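Local coordinates for protein acetylxylan esterase A (Aspergillus awamori, PDB 5X6S) that removes acetyl side groups from the xylan backbone as a secreted serine esterase of carbohydrate esterase family 1, helping to degrade plant biomass, at residues S29-I37 with Y53-V64; C75-L84 with S120-T131. One frame throughout, in Å; residues are numbered along the deposited sequence.

Interaction 1 (S29-I37 with Y53-V64); sequences SNPGIVVAI and YATLSEQYGFIV. With NA (sodium ion), chain F.
Strand 33-37 and the start of strand 63-68 run parallel, pairing Ile-33 with Ile-63 and Val-34 with Val-64. Ile-63 uses both its backbone polar groups here: its N donates to Gly-32 O at 2.9 Å, and its O accepts from Val-34 N at 2.9 Å. Phe-62 CB lies 3.3 Å from Gly-32 O, and the absence of a side chain on Gly-32 keeps the surroundings of Phe-62 CB uncrowded. Phe-62 holds CG between its backbone N and carbonyl carbon (chi1 52°), which turns the ring back against helix 53-60. Val-34 CG2 lies over one face, 4.0 Å from the ring centroid, in a CH-pi contact; Ser-57 CA of that helix covers the opposite face, and Val-64 CG2 meets the edge in plane. Further along, the small Ala-36 leaves room for the Tyr-53 ring, its CB standing 3.6 Å from Tyr-53 CD2, while the hydroxyl of Tyr-53 bonds to Asp-268. On the other face of the sheet Ile-33 and Ile-63 pack against helix 91-106, and Pro-31 CG lies alongside Ile-63 CD1. Gly-61, with positive phi (79°), is where the chain leaves the helix. Before the strand, Asn-30 OD1 binds a sodium ion at 2.4 Å, with four waters around the metal. A helix leading into a parallel strand beside the previous one is the beta-alpha-beta crossover of the alpha/beta-hydrolase fold.

Interaction 2 (C75-L84 with S120-T131); sequences CWDVSSQATL and SGAMMTNVMAAT
Asp-77 OD1 is gripped by two backbone amides of its own loop, Ser-79 N and Ser-80 N, each at 3.1 Å, the carboxylate being turned away from helix 120-131. Ser-79 N, coming from above the carboxylate plane, closes an Asx turn, and Ser-80 N, on the syn lone pair, completes an Asx motif. Asp-158 N is a further donor to OD1, and Ser-80 OG donates to Asp-77 OD2 at 2.6 Å, so the buried carboxylate is well satisfied and probably kept ionised. At the head of the helix Ser-120 OG accepts a nearly straight bond from Trp-76 N at 2.8 Å. It lies at the edge of the indole, near its plane. Ser-120 follows Ser-119, the likely nucleophile by similarity, and Gly-121 fits the GxSxG nucleophile elbow of alpha/beta-hydrolases; the neighbouring Cys-75 is tied to Cys-40 by a disulfide. Farther along, flexible Met-124 bends at chi2 and chi3, carrying CE to 3.3 Å from Asp-77 O, a packing contact; the hydrogen bond to that oxygen comes from Thr-83 OG1. Branched Val-78 straddles the helix surface: CG1 packs on Met-124 CA at 3.6 Å, and CG2 faces Met-123 SD. The side chains of Leu-84 and Val-127 cross at about a right angle, with Leu-84 CD2 3.6 Å from Val-127 CG2, and Thr-131 CG2 rests on Thr-83 O.

How the interactions relate
From the N terminus, strand 33-37 comes first, and interaction 1 closes the connection through helices 44-49 and 53-60 when strand 63-68 returns beside it. Only then does interaction 2 open: the loop 75-84 precedes helix 91-106 and strand 113-118, and helix 120-131 comes back to meet it. The two closures thus follow in series, neither nested nor crossed. They nevertheless touch, Ile-37 CG2 lying 3.2 Å from Trp-76 NE1 and Ile-37 CD1 3.8 Å from Met-124 CG. Interaction 1 ties helix 53-60 to the sheet, interaction 2 ties loop 75-84 to helix 120-131, and Ile-37 at the end of strand 33-37 joins the two near the probable nucleophile.

Interaction 1 (S29-I37 with Y53-V64)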
loop_
_atom_site.group_PDB
_atom_site.type_symbol
_atom_site.label_atom_id
_atom_site.label_comp_id
_atom_site.label_asym_id
_atom_site.label_seq_id
_atom_site.Cartn_x
_atom_site.Cartn_y
_atom_site.Cartn_z
ATOM N N SER A 29 -7.280 15.558 -9.994
ATOM C CA SER A 29 -7.665 15.906 -8.618
ATOM C C SER A 29 -6.941 15.033 -7.593
ATOM O O SER A 29 -6.548 15.497 -6.509
ATOM C CB SER A 29 -9.188 15.710 -8.432
ATOM O OG SER A 29 -9.869 16.793 -9.074
ATOM N N ASN A 30 -6.819 13.755 -7.917
ATOM C CA ASN A 30 -6.194 12.812 -7.005
ATOM C C ASN A 30 -5.178 12.040 -7.846
ATOM O O ASN A 30 -5.442 10.943 -8.280
ATOM C CB ASN A 30 -7.258 11.864 -6.425
ATOM C CG ASN A 30 -8.221 12.588 -5.489
ATOM O OD1 ASN A 30 -7.870 12.874 -4.352
ATOM N ND2 ASN A 30 -9.377 12.935 -5.983
ATOM N N PRO A 31 -4.040 12.657 -8.118
ATOM C CA PRO A 31 -3.187 12.119 -9.195
ATOM C C PRO A 31 -2.478 10.820 -8.839
ATOM O O PRO A 31 -2.102 10.630 -7.692
ATOM C CB PRO A 31 -2.161 13.250 -9.405
ATOM C CG PRO A 31 -2.102 13.963 -8.104
ATOM C CD PRO A 31 -3.460 13.858 -7.489
ATOM N N GLY A 32 -2.312 9.953 -9.819
ATOM C CA GLY A 32 -1.427 8.819 -9.709
ATOM C C GLY A 32 0.029 9.251 -9.810
ATOM O O GLY A 32 0.343 10.462 -9.906
ATOM N N ILE A 33 0.928 8.290 -9.717
ATOM C CA ILE A 33 2.378 8.577 -9.802
ATOM C C ILE A 33 3.028 7.525 -10.662
ATOM O O ILE A 33 2.745 6.334 -10.523
ATOM C CB ILE A 33 3.097 8.592 -8.401
ATOM C CG1 ILE A 33 2.634 9.778 -7.550
ATOM C CG2 ILE A 33 4.599 8.558 -8.563
ATOM C CD1 ILE A 33 3.011 9.679 -6.093
ATOM N N VAL A 34 3.890 7.960 -11.553
ATOM C CA VAL A 34 4.749 7.045 -12.321
ATOM C C VAL A 34 6.191 7.382 -12.015
ATOM O O VAL A 34 6.616 8.534 -12.214
ATOM C CB VAL A 34 4.525 7.139 -13.877
ATOM C CG1 VAL A 34 5.555 6.283 -14.636
ATOM C CG2 VAL A 34 3.131 6.693 -14.250
ATOM N N VAL A 35 6.957 6.389 -11.536
ATOM C CA VAL A 35 8.358 6.549 -11.282
ATOM C C VAL A 35 9.072 5.971 -12.525
ATOM O O VAL A 35 8.869 4.782 -12.853
ATOM C CB VAL A 35 8.846 5.836 -9.972
ATOM C CG1 VAL A 35 10.325 6.032 -9.740
ATOM C CG2 VAL A 35 8.049 6.213 -8.730
ATOM N N ALA A 36 9.858 6.800 -13.207
ATOM C CA ALA A 36 10.495 6.455 -14.462
ATOM C C ALA A 36 12.019 6.528 -14.285
ATOM O O ALA A 36 12.594 7.622 -14.046
ATOM C CB ALA A 36 10.016 7.389 -15.592
ATOM N N ILE A 37 12.689 5.360 -14.365
ATOM C CA ILE A 37 14.060 5.216 -13.899
ATOM C C ILE A 37 15.048 5.002 -15.052
ATOM O O ILE A 37 14.902 4.039 -15.838
ATOM C CB ILE A 37 14.199 4.065 -12.888
ATOM C CG1 ILE A 37 13.117 4.164 -11.787
ATOM C CG2 ILE A 37 15.628 4.017 -12.338
ATOM C CD1 ILE A 37 13.116 3.005 -10.765
ATOM N N TYR A 53 6.409 9.662 -20.785
ATOM C CA TYR A 53 5.571 9.772 -19.571
ATOM C C TYR A 53 5.053 11.164 -19.266
ATOM O O TYR A 53 3.919 11.318 -18.788
ATOM C CB TYR A 53 6.282 9.165 -18.318
ATOM C CG TYR A 53 6.663 7.733 -18.542
ATOM C CD1 TYR A 53 5.698 6.798 -18.831
ATOM C CD2 TYR A 53 8.013 7.345 -18.639
ATOM C CE1 TYR A 53 6.031 5.463 -19.127
ATOM C CE2 TYR A 53 8.351 6.044 -18.950
ATOM C CZ TYR A 53 7.357 5.112 -19.184
ATOM O OH TYR A 53 7.684 3.850 -19.513
ATOM N N ALA A 54 5.868 12.184 -19.500
ATOM C CA ALA A 54 5.382 13.579 -19.300
ATOM C C ALA A 54 4.270 13.947 -20.274
ATOM O O ALA A 54 3.297 14.583 -19.878
ATOM C CB ALA A 54 6.543 14.595 -19.416
ATOM N N THR A 55 4.385 13.518 -21.529
ATOM C CA THR A 55 3.343 13.724 -22.520
ATOM C C THR A 55 2.059 13.017 -22.048
ATOM O O THR A 55 0.974 13.594 -22.046
ATOM C CB THR A 55 3.781 13.215 -23.939
ATOM O OG1 THR A 55 4.850 14.023 -24.415
ATOM C CG2 THR A 55 2.659 13.266 -24.952
ATOM N N LEU A 56 2.202 11.764 -21.632
ATOM C CA LEU A 56 1.055 10.983 -21.122
ATOM C C LEU A 56 0.434 11.551 -19.817
ATOM O O LEU A 56 -0.801 11.456 -19.612
ATOM C CB LEU A 56 1.448 9.521 -20.980
ATOM C CG LEU A 56 1.768 8.750 -22.281
ATOM C CD1 LEU A 56 2.553 7.482 -21.999
ATOM C CD2 LEU A 56 0.491 8.441 -23.090
ATOM N N SER A 57 1.255 12.141 -18.955
ATOM C CA SER A 57 0.770 12.781 -17.710
ATOM C C SER A 57 -0.191 13.925 -18.016
ATOM O O SER A 57 -1.076 14.218 -17.263
ATOM C CB SER A 57 1.924 13.302 -16.867
ATOM O OG SER A 57 2.357 14.565 -17.287
ATOM N N GLU A 58 -0.019 14.557 -19.167
ATOM C CA GLU A 58 -0.949 15.589 -19.584
ATOM C C GLU A 58 -2.282 15.026 -20.061
ATOM O O GLU A 58 -3.277 15.742 -20.071
ATOM C CB GLU A 58 -0.319 16.502 -20.639
ATOM C CG GLU A 58 0.857 17.337 -20.096
ATOM C CD GLU A 58 0.478 18.451 -19.133
ATOM O OE1 GLU A 58 -0.730 18.658 -18.839
ATOM O OE2 GLU A 58 1.410 19.114 -18.630
ATOM N N GLN A 59 -2.319 13.750 -20.440
ATOM C CA GLN A 59 -3.564 13.121 -20.756
ATOM C C GLN A 59 -4.226 12.628 -19.486
ATOM O O GLN A 59 -5.437 12.841 -19.281
ATOM C CB GLN A 59 -3.375 11.972 -21.708
ATOM C CG GLN A 59 -2.912 12.407 -23.075
ATOM C CD GLN A 59 -2.428 11.243 -23.922
ATOM O OE1 GLN A 59 -3.048 10.145 -23.928
ATOM N NE2 GLN A 59 -1.284 11.466 -24.615
ATOM N N TYR A 60 -3.444 11.964 -18.639
ATOM C CA TYR A 60 -4.007 11.161 -17.516
ATOM C C TYR A 60 -3.866 11.819 -16.159
ATOM O O TYR A 60 -4.487 11.394 -15.177
ATOM C CB TYR A 60 -3.390 9.749 -17.554
ATOM C CG TYR A 60 -3.769 8.946 -18.776
ATOM C CD1 TYR A 60 -5.060 8.454 -18.942
ATOM C CD2 TYR A 60 -2.853 8.719 -19.793
ATOM C CE1 TYR A 60 -5.396 7.722 -20.072
ATOM C CE2 TYR A 60 -3.193 8.012 -20.921
ATOM C CZ TYR A 60 -4.467 7.530 -21.059
ATOM O OH TYR A 60 -4.771 6.793 -22.183
ATOM N N GLY A 61 -3.091 12.891 -16.092
ATOM C CA GLY A 61 -3.019 13.740 -14.907
ATOM C C GLY A 61 -2.175 13.263 -13.747
ATOM O O GLY A 61 -2.276 13.837 -12.644
ATOM N N PHE A 62 -1.355 12.230 -13.959
ATOM C CA PHE A 62 -0.490 11.749 -12.907
ATOM C C PHE A 62 0.804 12.562 -12.833
ATOM O O PHE A 62 1.136 13.318 -13.773
ATOM C CB PHE A 62 -0.174 10.272 -13.116
ATOM C CG PHE A 62 0.365 9.909 -14.497
ATOM C CD1 PHE A 62 1.724 10.145 -14.842
ATOM C CD2 PHE A 62 -0.457 9.323 -15.438
ATOM C CE1 PHE A 62 2.193 9.796 -16.094
ATOM C CE2 PHE A 62 0.022 8.932 -16.687
ATOM C CZ PHE A 62 1.337 9.188 -17.014
ATOM N N ILE A 63 1.548 12.402 -11.735
ATOM C CA ILE A 63 2.833 13.062 -11.569
ATOM C C ILE A 63 3.911 12.037 -11.975
ATOM O O ILE A 63 3.765 10.859 -11.674
ATOM C CB ILE A 63 3.044 13.505 -10.095
ATOM C CG1 ILE A 63 2.035 14.627 -9.773
ATOM C CG2 ILE A 63 4.488 13.963 -9.813
ATOM C CD1 ILE A 63 1.937 14.980 -8.309
ATOM N N VAL A 64 4.960 12.483 -12.631
ATOM C CA VAL A 64 6.124 11.602 -12.914
ATOM C C VAL A 64 7.322 11.924 -12.065
ATOM O O VAL A 64 7.666 13.105 -11.915
ATOM C CB VAL A 64 6.583 11.640 -14.422
ATOM C CG1 VAL A 64 7.484 10.405 -14.735
ATOM C CG2 VAL A 64 5.401 11.734 -15.368
HETATM NA NA NA F . -7.644 14.629 -2.747
HETATM O O HOH W 1 -5.513 15.269 -3.989
HETATM O O HOH W 2 -8.663 16.075 -4.320
HETATM O O HOH W 3 -3.632 10.319 -12.445
HETATM O O HOH W 4 -5.967 14.860 -0.867
HETATM O O HOH W 5 -9.695 14.042 -2.070
#

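Interaction 2 (C75-L84 with S120-T131)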
loop_
_atom_site.group_PDB
_atom_site.type_symbol
_atom_site.label_atom_id
_atom_site.label_comp_id
_atom_site.label_asym_id
_atom_site.label_seq_id
_atom_site.Cartn_x
_atom_site.Cartn_y
_atom_site.Cartn_z
ATOM N N CYS A 75 24.975 4.654 -13.834
ATOM C CA CYS A 75 24.209 3.437 -13.586
ATOM C C CYS A 75 23.612 3.496 -12.173
ATOM O O CYS A 75 24.083 4.273 -11.326
ATOM C CB CYS A 75 25.056 2.183 -13.680
ATOM S SG CYS A 75 25.894 1.903 -15.269
ATOM N N TRP A 76 22.639 2.624 -11.913
ATOM C CA TRP A 76 22.068 2.452 -10.573
ATOM C C TRP A 76 22.778 1.437 -9.693
ATOM O O TRP A 76 23.218 0.418 -10.163
ATOM C CB TRP A 76 20.579 2.101 -10.697
ATOM C CG TRP A 76 19.795 3.285 -11.220
ATOM C CD1 TRP A 76 19.403 3.527 -12.519
ATOM C CD2 TRP A 76 19.420 4.453 -10.457
ATOM N NE1 TRP A 76 18.776 4.778 -12.588
ATOM C CE2 TRP A 76 18.778 5.359 -11.351
ATOM C CE3 TRP A 76 19.578 4.818 -9.107
ATOM C CZ2 TRP A 76 18.251 6.574 -10.926
ATOM C CZ3 TRP A 76 19.044 6.029 -8.673
ATOM C CH2 TRP A 76 18.401 6.902 -9.601
ATOM N N ASP A 77 22.877 1.718 -8.387
ATOM C CA ASP A 77 23.269 0.686 -7.417
ATOM C C ASP A 77 22.142 -0.344 -7.279
ATOM O O ASP A 77 21.085 -0.075 -6.667
ATOM C CB ASP A 77 23.635 1.282 -6.046
ATOM C CG ASP A 77 24.065 0.227 -5.045
ATOM O OD1 ASP A 77 24.412 -0.917 -5.484
ATOM O OD2 ASP A 77 24.016 0.530 -3.814
ATOM N N VAL A 78 22.361 -1.491 -7.899
ATOM C CA VAL A 78 21.477 -2.662 -7.777
ATOM C C VAL A 78 22.280 -3.903 -7.241
ATOM O O VAL A 78 21.878 -5.081 -7.428
ATOM C CB VAL A 78 20.706 -2.947 -9.081
ATOM C CG1 VAL A 78 19.653 -1.853 -9.319
ATOM C CG2 VAL A 78 21.673 -3.075 -10.279
ATOM N N SER A 79 23.381 -3.597 -6.527
ATOM C CA SER A 79 24.342 -4.604 -6.067
ATOM C C SER A 79 24.624 -4.664 -4.569
ATOM O O SER A 79 24.915 -5.728 -4.049
ATOM C CB SER A 79 25.654 -4.434 -6.829
ATOM O OG SER A 79 26.276 -3.189 -6.603
ATOM N N SER A 80 24.583 -3.520 -3.891
ATOM C CA SER A 80 24.935 -3.450 -2.473
ATOM C C SER A 80 23.855 -4.079 -1.589
ATOM O O SER A 80 22.679 -4.143 -1.965
ATOM C CB SER A 80 25.191 -1.998 -2.062
ATOM O OG SER A 80 23.913 -1.308 -1.938
ATOM N N GLN A 81 24.224 -4.505 -0.384
ATOM C CA GLN A 81 23.222 -4.947 0.586
ATOM C C GLN A 81 22.250 -3.787 0.941
ATOM O O GLN A 81 21.082 -3.983 1.133
ATOM C CB GLN A 81 23.910 -5.441 1.867
ATOM C CG GLN A 81 24.658 -6.765 1.690
ATOM C CD GLN A 81 23.743 -7.823 1.125
ATOM O OE1 GLN A 81 23.806 -8.135 -0.062
ATOM N NE2 GLN A 81 22.822 -8.305 1.949
ATOM N N ALA A 82 22.774 -2.582 1.013
ATOM C CA ALA A 82 21.977 -1.415 1.289
ATOM C C ALA A 82 20.849 -1.218 0.280
ATOM O O ALA A 82 19.720 -0.908 0.663
ATOM C CB ALA A 82 22.863 -0.169 1.363
ATOM N N THR A 83 21.155 -1.380 -1.014
ATOM C CA THR A 83 20.155 -1.156 -2.058
ATOM C C THR A 83 19.211 -2.357 -2.184
ATOM O O THR A 83 18.089 -2.212 -2.666
ATOM C CB THR A 83 20.818 -0.798 -3.396
ATOM O OG1 THR A 83 19.882 -0.077 -4.232
ATOM C CG2 THR A 83 21.302 -2.051 -4.141
ATOM N N LEU A 84 19.692 -3.547 -1.785
ATOM C CA LEU A 84 18.952 -4.792 -1.888
ATOM C C LEU A 84 18.210 -5.198 -0.606
ATOM O O LEU A 84 17.775 -6.344 -0.454
ATOM C CB LEU A 84 19.883 -5.952 -2.383
ATOM C CG LEU A 84 20.474 -5.763 -3.793
ATOM C CD1 LEU A 84 21.407 -6.917 -4.142
ATOM C CD2 LEU A 84 19.379 -5.590 -4.893
ATOM N N SER A 120 19.729 -0.308 -16.814
ATOM C CA SER A 120 20.016 -0.120 -15.387
ATOM C C SER A 120 18.755 0.258 -14.602
ATOM O O SER A 120 18.503 -0.252 -13.506
ATOM C CB SER A 120 21.121 0.910 -15.177
ATOM O OG SER A 120 21.619 0.888 -13.810
ATOM N N GLY A 121 17.922 1.073 -15.206
ATOM C CA GLY A 121 16.667 1.488 -14.556
ATOM C C GLY A 121 15.656 0.384 -14.504
ATOM O O GLY A 121 14.838 0.339 -13.574
ATOM N N ALA A 122 15.710 -0.534 -15.484
ATOM C CA ALA A 122 14.853 -1.731 -15.403
ATOM C C ALA A 122 15.351 -2.694 -14.321
ATOM O O ALA A 122 14.524 -3.344 -13.648
ATOM C CB ALA A 122 14.750 -2.421 -16.734
ATOM N N MET A 123 16.666 -2.808 -14.177
ATOM C CA MET A 123 17.229 -3.572 -13.046
ATOM C C MET A 123 16.706 -2.992 -11.705
ATOM O O MET A 123 16.263 -3.719 -10.812
ATOM C CB MET A 123 18.717 -3.522 -13.037
ATOM C CG MET A 123 19.403 -4.027 -14.310
ATOM S SD MET A 123 21.158 -4.015 -14.031
ATOM C CE MET A 123 21.805 -3.789 -15.677
ATOM N N MET A 124 16.768 -1.675 -11.594
ATOM C CA MET A 124 16.294 -0.978 -10.387
ATOM C C MET A 124 14.781 -1.137 -10.241
ATOM O O MET A 124 14.264 -1.254 -9.113
ATOM C CB MET A 124 16.728 0.487 -10.417
ATOM C CG MET A 124 16.201 1.304 -9.215
ATOM S SD MET A 124 16.624 0.625 -7.607
ATOM C CE MET A 124 18.227 1.354 -7.383
ATOM N N THR A 125 14.053 -1.225 -11.354
ATOM C CA THR A 125 12.627 -1.463 -11.243
ATOM C C THR A 125 12.334 -2.776 -10.507
ATOM O O THR A 125 11.465 -2.827 -9.626
ATOM C CB THR A 125 11.934 -1.384 -12.647
ATOM O OG1 THR A 125 12.077 -0.049 -13.130
ATOM C CG2 THR A 125 10.467 -1.687 -12.579
ATOM N N ASN A 126 13.047 -3.839 -10.864
ATOM C CA ASN A 126 12.883 -5.115 -10.203
ATOM C C ASN A 126 13.265 -4.997 -8.761
ATOM O O ASN A 126 12.602 -5.521 -7.931
ATOM C CB ASN A 126 13.658 -6.232 -10.851
ATOM C CG ASN A 126 12.987 -6.746 -12.109
ATOM O OD1 ASN A 126 11.808 -6.986 -12.166
ATOM N ND2 ASN A 126 13.758 -6.838 -13.119
ATOM N N VAL A 127 14.327 -4.289 -8.485
ATOM C CA VAL A 127 14.801 -4.084 -7.090
ATOM C C VAL A 127 13.738 -3.347 -6.260
ATOM O O VAL A 127 13.426 -3.735 -5.097
ATOM C CB VAL A 127 16.176 -3.402 -7.034
ATOM C CG1 VAL A 127 16.544 -2.988 -5.595
ATOM C CG2 VAL A 127 17.272 -4.331 -7.564
ATOM N N MET A 128 13.150 -2.305 -6.837
ATOM C CA MET A 128 12.093 -1.519 -6.131
ATOM C C MET A 128 10.884 -2.388 -5.822
ATOM O O MET A 128 10.278 -2.272 -4.766
ATOM C CB MET A 128 11.628 -0.326 -6.964
ATOM C CG MET A 128 12.670 0.819 -7.135
ATOM S SD MET A 128 13.332 1.444 -5.560
ATOM C CE MET A 128 11.784 1.881 -4.737
ATOM N N ALA A 129 10.500 -3.242 -6.768
ATOM C CA ALA A 129 9.382 -4.158 -6.546
ATOM C C ALA A 129 9.645 -5.088 -5.337
ATOM O O ALA A 129 8.739 -5.411 -4.599
ATOM C CB ALA A 129 9.107 -4.969 -7.803
ATOM N N ALA A 130 10.868 -5.548 -5.200
ATOM C CA ALA A 130 11.283 -6.479 -4.150
ATOM C C ALA A 130 11.553 -5.812 -2.807
ATOM O O ALA A 130 11.295 -6.414 -1.751
ATOM C CB ALA A 130 12.522 -7.203 -4.599
ATOM N N THR A 131 12.097 -4.603 -2.824
ATOM C CA THR A 131 12.521 -3.938 -1.578
ATOM C C THR A 131 11.401 -3.070 -0.976
ATOM O O THR A 131 11.300 -2.992 0.242
ATOM C CB THR A 131 13.781 -3.068 -1.767
ATOM O OG1 THR A 131 13.628 -2.219 -2.914
ATOM C CG2 THR A 131 15.055 -3.927 -1.919
#